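Glycerol kinase, putative (Plasmodium falciparum, PDB 2W40) probably catalyses the ATP-dependent phosphorylation of glycerol to sn-glycerol 3-phosphate, the single step by which glycerol enters its degradation pathway. Local coordinates at residues I242-I246 with L451-V456; I6-D10 with T444-A449. All coordinates share one frame; numbering follows the deposited sequence.

Contact 1 (I242-I246 with L451-V456). With EDO (1,2-ethanediol), chain B.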
loop_
_atom_site.group_PDB
_atom_site.type_symbol
_atom_site.label_atom_id
_atom_site.label_comp_id
_atom_site.label_asym_id
_atom_site.label_seq_id
_atom_site.Cartn_x
_atom_site.Cartn_y
_atom_site.Cartn_z
ATOM N N ILE C 242 -8.182 14.331 -43.623
ATOM C CA ILE C 242 -8.488 14.191 -42.225
ATOM C C ILE C 242 -9.813 14.955 -42.094
ATOM O O ILE C 242 -9.885 16.187 -42.327
ATOM C CB ILE C 242 -7.401 14.836 -41.311
ATOM C CG1 ILE C 242 -6.063 14.112 -41.514
ATOM C CG2 ILE C 242 -7.864 14.779 -39.842
ATOM C CD1 ILE C 242 -4.821 14.877 -40.900
ATOM N N THR C 243 -10.855 14.210 -41.763
ATOM C CA THR C 243 -12.212 14.743 -41.866
ATOM C C THR C 243 -13.052 14.670 -40.591
ATOM O O THR C 243 -14.218 15.119 -40.550
ATOM C CB THR C 243 -12.967 14.024 -43.003
ATOM O OG1 THR C 243 -13.046 12.617 -42.704
ATOM C CG2 THR C 243 -12.228 14.206 -44.311
ATOM N N GLY C 244 -12.491 14.106 -39.522
ATOM C CA GLY C 244 -13.141 14.177 -38.251
ATOM C C GLY C 244 -12.155 14.274 -37.135
ATOM O O GLY C 244 -11.089 13.732 -37.213
ATOM N N CYS C 245 -12.514 15.032 -36.104
ATOM C CA CYS C 245 -11.692 15.230 -34.939
ATOM C C CYS C 245 -12.488 15.548 -33.742
ATOM O O CYS C 245 -13.349 16.405 -33.792
ATOM C CB CYS C 245 -10.795 16.390 -35.217
ATOM S SG CYS C 245 -9.460 16.708 -33.965
ATOM N N ILE C 246 -12.222 14.857 -32.654
ATOM C CA ILE C 246 -13.021 14.976 -31.411
ATOM C C ILE C 246 -12.174 14.461 -30.226
ATOM O O ILE C 246 -11.377 13.529 -30.417
ATOM C CB ILE C 246 -14.376 14.207 -31.564
ATOM C CG1 ILE C 246 -15.289 14.477 -30.414
ATOM C CG2 ILE C 246 -14.071 12.680 -31.789
ATOM C CD1 ILE C 246 -16.806 14.202 -30.692
ATOM N N LEU C 451 -17.530 10.182 -37.371
ATOM C CA LEU C 451 -17.476 11.556 -37.760
ATOM C C LEU C 451 -16.749 11.701 -39.121
ATOM O O LEU C 451 -17.210 12.432 -39.987
ATOM C CB LEU C 451 -16.781 12.416 -36.656
ATOM C CG LEU C 451 -17.424 12.613 -35.307
ATOM C CD1 LEU C 451 -16.290 13.141 -34.343
ATOM C CD2 LEU C 451 -18.598 13.508 -35.428
ATOM N N ALA C 452 -15.615 11.021 -39.296
ATOM C CA ALA C 452 -14.816 11.133 -40.491
ATOM C C ALA C 452 -15.656 10.675 -41.740
ATOM O O ALA C 452 -15.726 11.359 -42.783
ATOM C CB ALA C 452 -13.545 10.348 -40.343
ATOM N N GLY C 453 -16.296 9.509 -41.602
ATOM C CA GLY C 453 -17.168 9.010 -42.642
ATOM C C GLY C 453 -18.319 9.873 -43.011
ATOM O O GLY C 453 -18.680 10.016 -44.168
ATOM N N LEU C 454 -18.976 10.411 -42.027
ATOM C CA LEU C 454 -20.116 11.320 -42.261
ATOM C C LEU C 454 -19.659 12.543 -43.055
ATOM O O LEU C 454 -20.333 12.959 -43.995
ATOM C CB LEU C 454 -20.745 11.731 -40.991
ATOM C CG LEU C 454 -21.712 10.683 -40.352
ATOM C CD1 LEU C 454 -22.123 11.131 -38.918
ATOM C CD2 LEU C 454 -22.963 10.263 -41.208
ATOM N N GLU C 455 -18.440 13.016 -42.764
ATOM C CA GLU C 455 -17.922 14.238 -43.400
ATOM C C GLU C 455 -17.700 13.992 -44.921
ATOM O O GLU C 455 -17.922 14.927 -45.763
ATOM C CB GLU C 455 -16.647 14.724 -42.717
ATOM C CG GLU C 455 -16.044 15.907 -43.454
ATOM C CD GLU C 455 -16.752 17.235 -43.459
ATOM O OE1 GLU C 455 -17.821 17.389 -42.760
ATOM O OE2 GLU C 455 -16.189 18.224 -44.105
ATOM N N VAL C 456 -17.305 12.785 -45.316
ATOM C CA VAL C 456 -17.123 12.472 -46.734
ATOM C C VAL C 456 -18.291 11.661 -47.381
ATOM O O VAL C 456 -18.143 11.130 -48.502
ATOM C CB VAL C 456 -15.771 11.787 -47.008
ATOM C CG1 VAL C 456 -14.570 12.713 -46.693
ATOM C CG2 VAL C 456 -15.623 10.461 -46.257
HETATM C C1 EDO B . -22.219 14.888 -40.807
HETATM O O1 EDO B . -23.645 15.015 -40.862
HETATM C C2 EDO B . -21.598 16.233 -40.913
HETATM O O2 EDO B . -20.938 16.348 -42.192
#

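Contact 2 (I6-D10 with T444-A449)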
loop_
_atom_site.group_PDB
_atom_site.type_symbol
_atom_site.label_atom_id
_atom_site.label_comp_id
_atom_site.label_asym_id
_atom_site.label_seq_id
_atom_site.Cartn_x
_atom_site.Cartn_y
_atom_site.Cartn_z
ATOM N N ILE C 6 -11.869 3.249 -43.459
ATOM C CA ILE C 6 -11.783 4.493 -42.691
ATOM C C ILE C 6 -10.660 4.257 -41.665
ATOM O O ILE C 6 -10.709 3.278 -40.900
ATOM C CB ILE C 6 -13.077 4.839 -41.977
ATOM C CG1 ILE C 6 -14.247 4.932 -42.944
ATOM C CG2 ILE C 6 -12.915 6.148 -41.108
ATOM C CD1 ILE C 6 -15.574 4.791 -42.180
ATOM N N LEU C 7 -9.678 5.159 -41.637
ATOM C CA LEU C 7 -8.639 5.076 -40.552
ATOM C C LEU C 7 -9.116 5.923 -39.367
ATOM O O LEU C 7 -9.387 7.113 -39.534
ATOM C CB LEU C 7 -7.241 5.506 -41.000
ATOM C CG LEU C 7 -6.111 5.708 -40.014
ATOM C CD1 LEU C 7 -5.964 4.479 -39.081
ATOM C CD2 LEU C 7 -4.811 6.244 -40.583
ATOM N N SER C 8 -9.213 5.284 -38.183
ATOM C CA SER C 8 -9.539 6.016 -36.959
ATOM C C SER C 8 -8.301 5.944 -36.052
ATOM O O SER C 8 -7.882 4.800 -35.721
ATOM C CB SER C 8 -10.805 5.453 -36.279
ATOM O OG SER C 8 -11.024 6.143 -35.069
ATOM N N ILE C 9 -7.704 7.120 -35.707
ATOM C CA ILE C 9 -6.528 7.146 -34.849
ATOM C C ILE C 9 -7.046 7.532 -33.444
ATOM O O ILE C 9 -7.709 8.593 -33.281
ATOM C CB ILE C 9 -5.507 8.195 -35.325
ATOM C CG1 ILE C 9 -4.984 7.783 -36.744
ATOM C CG2 ILE C 9 -4.460 8.413 -34.185
ATOM C CD1 ILE C 9 -4.288 8.927 -37.463
ATOM N N ASP C 10 -6.699 6.721 -32.422
ATOM C CA ASP C 10 -6.999 7.067 -31.015
ATOM C C ASP C 10 -5.647 7.189 -30.282
ATOM O O ASP C 10 -4.972 6.226 -30.018
ATOM C CB ASP C 10 -7.892 5.989 -30.418
ATOM C CG ASP C 10 -8.166 6.117 -28.962
ATOM O OD1 ASP C 10 -7.861 7.160 -28.375
ATOM O OD2 ASP C 10 -8.781 5.115 -28.388
ATOM N N THR C 444 -14.424 4.558 -28.412
ATOM C CA THR C 444 -13.725 5.828 -28.763
ATOM C C THR C 444 -13.330 5.934 -30.233
ATOM O O THR C 444 -13.651 6.915 -30.927
ATOM C CB THR C 444 -12.504 6.000 -27.858
ATOM O OG1 THR C 444 -13.010 6.175 -26.505
ATOM C CG2 THR C 444 -11.678 7.229 -28.285
ATOM N N SER C 445 -12.588 4.931 -30.734
ATOM C CA SER C 445 -12.193 4.911 -32.158
ATOM C C SER C 445 -13.404 4.860 -33.087
ATOM O O SER C 445 -13.370 5.422 -34.164
ATOM C CB SER C 445 -11.265 3.764 -32.423
ATOM O OG SER C 445 -11.921 2.494 -32.316
ATOM N N LEU C 446 -14.470 4.145 -32.662
ATOM C CA LEU C 446 -15.685 4.041 -33.462
ATOM C C LEU C 446 -16.313 5.427 -33.659
ATOM O O LEU C 446 -16.731 5.780 -34.795
ATOM C CB LEU C 446 -16.641 3.076 -32.788
ATOM C CG LEU C 446 -17.899 2.748 -33.465
ATOM C CD1 LEU C 446 -17.678 2.207 -34.826
ATOM C CD2 LEU C 446 -18.668 1.835 -32.472
ATOM N N GLY C 447 -16.334 6.276 -32.629
ATOM C CA GLY C 447 -16.925 7.584 -32.810
ATOM C C GLY C 447 -16.198 8.483 -33.819
ATOM O O GLY C 447 -16.819 9.184 -34.608
ATOM N N ALA C 448 -14.871 8.380 -33.861
ATOM C CA ALA C 448 -14.046 9.135 -34.772
ATOM C C ALA C 448 -14.237 8.643 -36.211
ATOM O O ALA C 448 -14.169 9.440 -37.153
ATOM C CB ALA C 448 -12.571 9.066 -34.385
ATOM N N ALA C 449 -14.441 7.339 -36.381
ATOM C CA ALA C 449 -14.670 6.788 -37.727
ATOM C C ALA C 449 -16.013 7.268 -38.199
ATOM O O ALA C 449 -16.179 7.567 -39.353
ATOM C CB ALA C 449 -14.599 5.271 -37.627
HETATM O O HOH W 1 -10.647 3.235 -29.162
#

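Contact 1 (I242-I246 with L451-V456)
Thr243 stands against the last turn of the helix and uses both branches of its side chain, and CB as well. Its hydroxyl, OG1, donates to the carbonyl O of Ala452 at 3.0 Å. The approach is far from head-on: the C=O...OG1 angle is 99° and the donor is tilted 31° from the carbonyl plane, so the hydroxyl comes across the flank of the C=O. The first torsion explains this position, since OG1 lies between the backbone N and the carbonyl carbon (chi1 61°). Within 451-456, Ala452 O receives only weak backbone bonds, from Glu455 N and Val456 N, and Thr243 adds a shorter one, though at a poor angle. The methyl CG2 of Thr243 meets CG1 of Val456 at 3.7 Å, the two side chains crossing at about a right angle, while Thr243 CB lies 3.6 Å from Glu455 CG. Beyond this the glutamate turns away, and its OE1 holds a glycerol and, weakly, a 1,2-ethanediol, both probably from the crystallisation liquor.

Gly244 has no side chain, and here the backbones come nearest, its CA 4.1 Å from Ala452 CA. Further along the strand, Ile246 crosses Leu451 at about a right angle; its CG2 presses on Leu451 CD1 at 3.4 Å, tighter than usual for two carbons. Ile254 of helix 248-255 touches both residues.

A helix from late in the chain thus packs closely, 6.0 Å between segment axes, on strand 241-247 of the N-terminal sheet, as in the actin-like ATPase fold of FGGY kinases.

Contact 2 (I6-D10 with T444-A449)
The flat carboxylate of Asp10 has the methyl of Thr444 over one face: CG2 of the threonine stands 3.6 Å from Asp10 OD2 and only slightly farther from CG and OD1, which places it above the group as a whole. A water lies beside OD2, tilted out of the carboxylate plane towards the same face, and donates to OD2 at 2.8 Å. That water accepts from Ser445 N at 3.0 Å, so the acid is tied to the early part of the helix by a bridge, with no direct bond between the segments at this point. The setting is the actin-like ATPase fold. Strand 3-11, inside the N-terminal sheet, is covered here by helix 443-455 from late in the chain, and strand 15-21, its antiparallel neighbour, adds Lys17 against Asp10. Thr270, seen to bind ADP, has its side chain about 9 Å from that of Asp10, consistent with a place beside the nucleotide cleft.

Every second strand residue faces the helix. Beyond Asp10 comes Ser8, then Ile6, whose CG2 touches Ala449 CB at 4.0 Å, while Ile458 and Trp459 also pack on the isoleucine. The segment axes lie only 7.4 Å apart, a closeness that the small residues Ser445, Ala448 and Ala449 allow. Ser445 turns its own hydroxyl to Tyr21 OH and Glu442 O.

Ser8 fills the middle: with OG anti to the backbone N (chi1 177°), the hydroxyl extends to the helix, 3.4 Å from Ala448 CB. Ser445 O, already accepting from Ala449 N, takes Ser8 OG as a second donor at 2.6 Å, in the carbonyl plane on a lone pair, at a C=O...OG angle of 117°.

Both contacts set helix 443-455 against the N-terminal six-stranded sheet, and their centres lie 9 Å apart. Strands 3-11 and 241-247 flank strand 74-83, whose Cys78 touches side chains of both contacts. Contact 2 is buried throughout and stands nearer the centre of the chain (14 Å, against 19 Å), towards the nucleotide site; contact 1 is mainly buried but partly exposed at the helix end, where glycerol and 1,2-ethanediol, probably from the crystallisation liquor, bind. In each, one strand hydroxyl bonds a helix carbonyl: in plane in contact 2, tilted from it in contact 1. Contact 2 adds a water-bridged carboxylate, whereas contact 1 adds a tight aliphatic pair and closer backbones.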